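Local coordinates for GCN5-related N-acetyltransferase (PDB 2OZG), which binds coenzyme A and belongs to the GNAT acetyltransferases, probably moving acetyl groups onto amines, perhaps those of aminoglycosides, at residues A[166-171]-A[212-217]. Residues are numbered along the deposited sequence; the frame is centred on the assembly and turned at random.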
loop_
_atom_site.group_PDB
_atom_site.type_symbol
_atom_site.label_atom_id
_atom_site.label_comp_id
_atom_site.label_asym_id
_atom_site.label_seq_id
_atom_site.Cartn_x
_atom_site.Cartn_y
_atom_site.Cartn_z
ATOM N N ILE A 166 -18.878 40.241 -2.026
ATOM C CA ILE A 166 -19.387 39.538 -3.166
ATOM C C ILE A 166 -19.606 38.074 -2.793
ATOM O O ILE A 166 -20.602 37.500 -3.157
ATOM C CB ILE A 166 -18.474 39.648 -4.387
ATOM C CG1 ILE A 166 -18.282 41.092 -4.814
ATOM C CG2 ILE A 166 -19.094 38.895 -5.545
ATOM C CD1 ILE A 166 -19.593 41.857 -5.041
ATOM N N PHE A 167 -18.661 37.505 -2.046
ATOM C CA PHE A 167 -18.719 36.117 -1.607
ATOM C C PHE A 167 -19.905 35.875 -0.713
ATOM O O PHE A 167 -20.603 34.869 -0.900
ATOM C CB PHE A 167 -17.423 35.698 -0.892
ATOM C CG PHE A 167 -16.267 35.506 -1.831
ATOM C CD1 PHE A 167 -16.043 34.281 -2.442
ATOM C CD2 PHE A 167 -15.418 36.563 -2.141
ATOM C CE1 PHE A 167 -14.995 34.101 -3.295
ATOM C CE2 PHE A 167 -14.365 36.372 -3.021
ATOM C CZ PHE A 167 -14.167 35.164 -3.603
ATOM N N HIS A 168 -20.113 36.726 0.284
ATOM C CA HIS A 168 -21.298 36.570 1.152
ATOM C C HIS A 168 -22.565 36.580 0.342
ATOM O O HIS A 168 -23.426 35.810 0.589
ATOM C CB HIS A 168 -21.426 37.683 2.241
ATOM C CG HIS A 168 -22.777 37.698 2.944
ATOM N ND1 HIS A 168 -23.152 36.763 3.897
ATOM C CD2 HIS A 168 -23.855 38.519 2.795
ATOM C CE1 HIS A 168 -24.388 37.015 4.310
ATOM N NE2 HIS A 168 -24.841 38.064 3.647
ATOM N N GLU A 169 -22.640 37.448 -0.656
ATOM C CA GLU A 169 -23.866 37.615 -1.421
ATOM C C GLU A 169 -24.187 36.458 -2.367
ATOM O O GLU A 169 -25.347 36.129 -2.568
ATOM C CB GLU A 169 -23.830 38.960 -2.132
ATOM C CG GLU A 169 -23.746 40.122 -1.131
ATOM C CD GLU A 169 -23.436 41.445 -1.796
ATOM O OE1 GLU A 169 -23.270 41.456 -3.037
ATOM O OE2 GLU A 169 -23.366 42.469 -1.084
ATOM N N LEU A 170 -23.159 35.862 -2.964
ATOM C CA LEU A 170 -23.334 34.665 -3.760
ATOM C C LEU A 170 -23.606 33.475 -2.842
ATOM O O LEU A 170 -24.417 32.618 -3.169
ATOM C CB LEU A 170 -22.088 34.402 -4.616
ATOM C CG LEU A 170 -21.864 35.372 -5.797
ATOM C CD1 LEU A 170 -20.469 35.264 -6.382
ATOM C CD2 LEU A 170 -22.908 35.176 -6.877
ATOM N N TYR A 171 -22.888 33.382 -1.733
ATOM C CA TYR A 171 -23.106 32.298 -0.771
ATOM C C TYR A 171 -24.530 32.247 -0.284
ATOM O O TYR A 171 -25.176 31.203 -0.311
ATOM C CB TYR A 171 -22.146 32.379 0.405
ATOM C CG TYR A 171 -22.435 31.254 1.370
ATOM C CD1 TYR A 171 -21.964 29.978 1.159
ATOM C CD2 TYR A 171 -23.260 31.474 2.447
ATOM C CE1 TYR A 171 -22.311 28.939 2.014
ATOM C CE2 TYR A 171 -23.580 30.454 3.310
ATOM C CZ TYR A 171 -23.106 29.205 3.097
ATOM O OH TYR A 171 -23.483 28.232 3.990
ATOM N N PRO A 212 -21.344 38.533 -11.265
ATOM C CA PRO A 212 -20.861 37.264 -10.766
ATOM C C PRO A 212 -21.939 36.215 -10.683
ATOM O O PRO A 212 -23.042 36.522 -10.234
ATOM C CB PRO A 212 -20.326 37.608 -9.371
ATOM C CG PRO A 212 -20.775 38.929 -9.053
ATOM C CD PRO A 212 -21.245 39.611 -10.268
ATOM N N GLN A 213 -21.602 34.986 -11.077
ATOM C CA GLN A 213 -22.514 33.877 -11.050
ATOM C C GLN A 213 -22.048 32.716 -10.171
ATOM O O GLN A 213 -22.739 31.736 -10.010
ATOM C CB GLN A 213 -22.773 33.418 -12.465
ATOM C CG GLN A 213 -23.470 34.498 -13.308
ATOM C CD GLN A 213 -23.990 33.981 -14.619
ATOM O OE1 GLN A 213 -24.694 32.965 -14.665
ATOM N NE2 GLN A 213 -23.655 34.692 -15.715
ATOM N N GLY A 214 -20.887 32.850 -9.564
ATOM C CA GLY A 214 -20.385 31.823 -8.708
ATOM C C GLY A 214 -18.973 32.128 -8.314
ATOM O O GLY A 214 -18.430 33.169 -8.692
ATOM N N TYR A 215 -18.370 31.204 -7.560
ATOM C CA TYR A 215 -17.011 31.403 -7.119
ATOM C C TYR A 215 -16.358 30.071 -6.729
ATOM O O TYR A 215 -17.045 29.011 -6.634
ATOM C CB TYR A 215 -16.975 32.466 -5.987
ATOM C CG TYR A 215 -17.574 32.039 -4.643
ATOM C CD1 TYR A 215 -16.914 31.148 -3.828
ATOM C CD2 TYR A 215 -18.749 32.607 -4.153
ATOM C CE1 TYR A 215 -17.462 30.738 -2.578
ATOM C CE2 TYR A 215 -19.256 32.252 -2.912
ATOM C CZ TYR A 215 -18.620 31.318 -2.126
ATOM O OH TYR A 215 -19.156 31.027 -0.875
ATOM N N ILE A 216 -15.029 30.094 -6.622
ATOM C CA ILE A 216 -14.271 28.918 -6.154
ATOM C C ILE A 216 -13.166 29.401 -5.232
ATOM O O ILE A 216 -12.439 30.364 -5.556
ATOM C CB ILE A 216 -13.609 28.117 -7.310
ATOM C CG1 ILE A 216 -14.561 27.945 -8.481
ATOM C CG2 ILE A 216 -13.092 26.791 -6.804
ATOM C CD1 ILE A 216 -13.963 27.207 -9.705
ATOM N N ILE A 217 -13.043 28.714 -4.091
ATOM C CA ILE A 217 -12.010 28.961 -3.095
ATOM C C ILE A 217 -11.261 27.648 -2.878
ATOM O O ILE A 217 -11.895 26.631 -2.577
ATOM C CB ILE A 217 -12.571 29.403 -1.755
ATOM C CG1 ILE A 217 -13.421 30.646 -1.926
ATOM C CG2 ILE A 217 -11.383 29.673 -0.795
ATOM C CD1 ILE A 217 -14.215 31.025 -0.695
#
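Phe167 turns its ring edge onto a face of Tyr215 in an edge-to-face aromatic pair, with ring centroids 4.7 Å apart and planes at 63°. Its CD1 sits over the centre of the tyrosine ring, 3.5 Å from Tyr215 CG, and its CE1 reaches on to Ile217 CG1 at 4.0 Å; a flat ring suits this place between tyrosine and isoleucine. Tyr215 already leaves the strand toward the helix, and chi1 70°, with CG between the backbone N and the carbonyl carbon, sets one face against the phenylalanine edge.

Aliphatic packing extends the contact toward Pro212. Leu170 CB meets the Tyr215 ring edge in its plane, 3.8 Å from Tyr215 CD2, while the branched end suits leucine to span the strand: CD1 lies 3.8 Å from Pro212 CB and near the Gly214 carbonyl, and CD2 rests near the proline carbonyl. Ile166 adds CG2 against Pro212 CG. Here Gln213 and Gly214 form a classic beta bulge opposite Ile206.

No hydrogen bond joins the two segments; the Tyr215 hydroxyl passes Tyr171 CB at 3.5 Å and is hydrogen-bonded to Asp233 OD2 on strand 227-236. A leucine in its place would probably deprive the Phe167 edge of its aromatic face and leave Asp233 without this hydroxyl partner.

Helix 165-177 thus packs on strand 211-222 of the GNAT domain through buried apolar and aromatic groups, the tyrosine's polar tip anchored on the next strand.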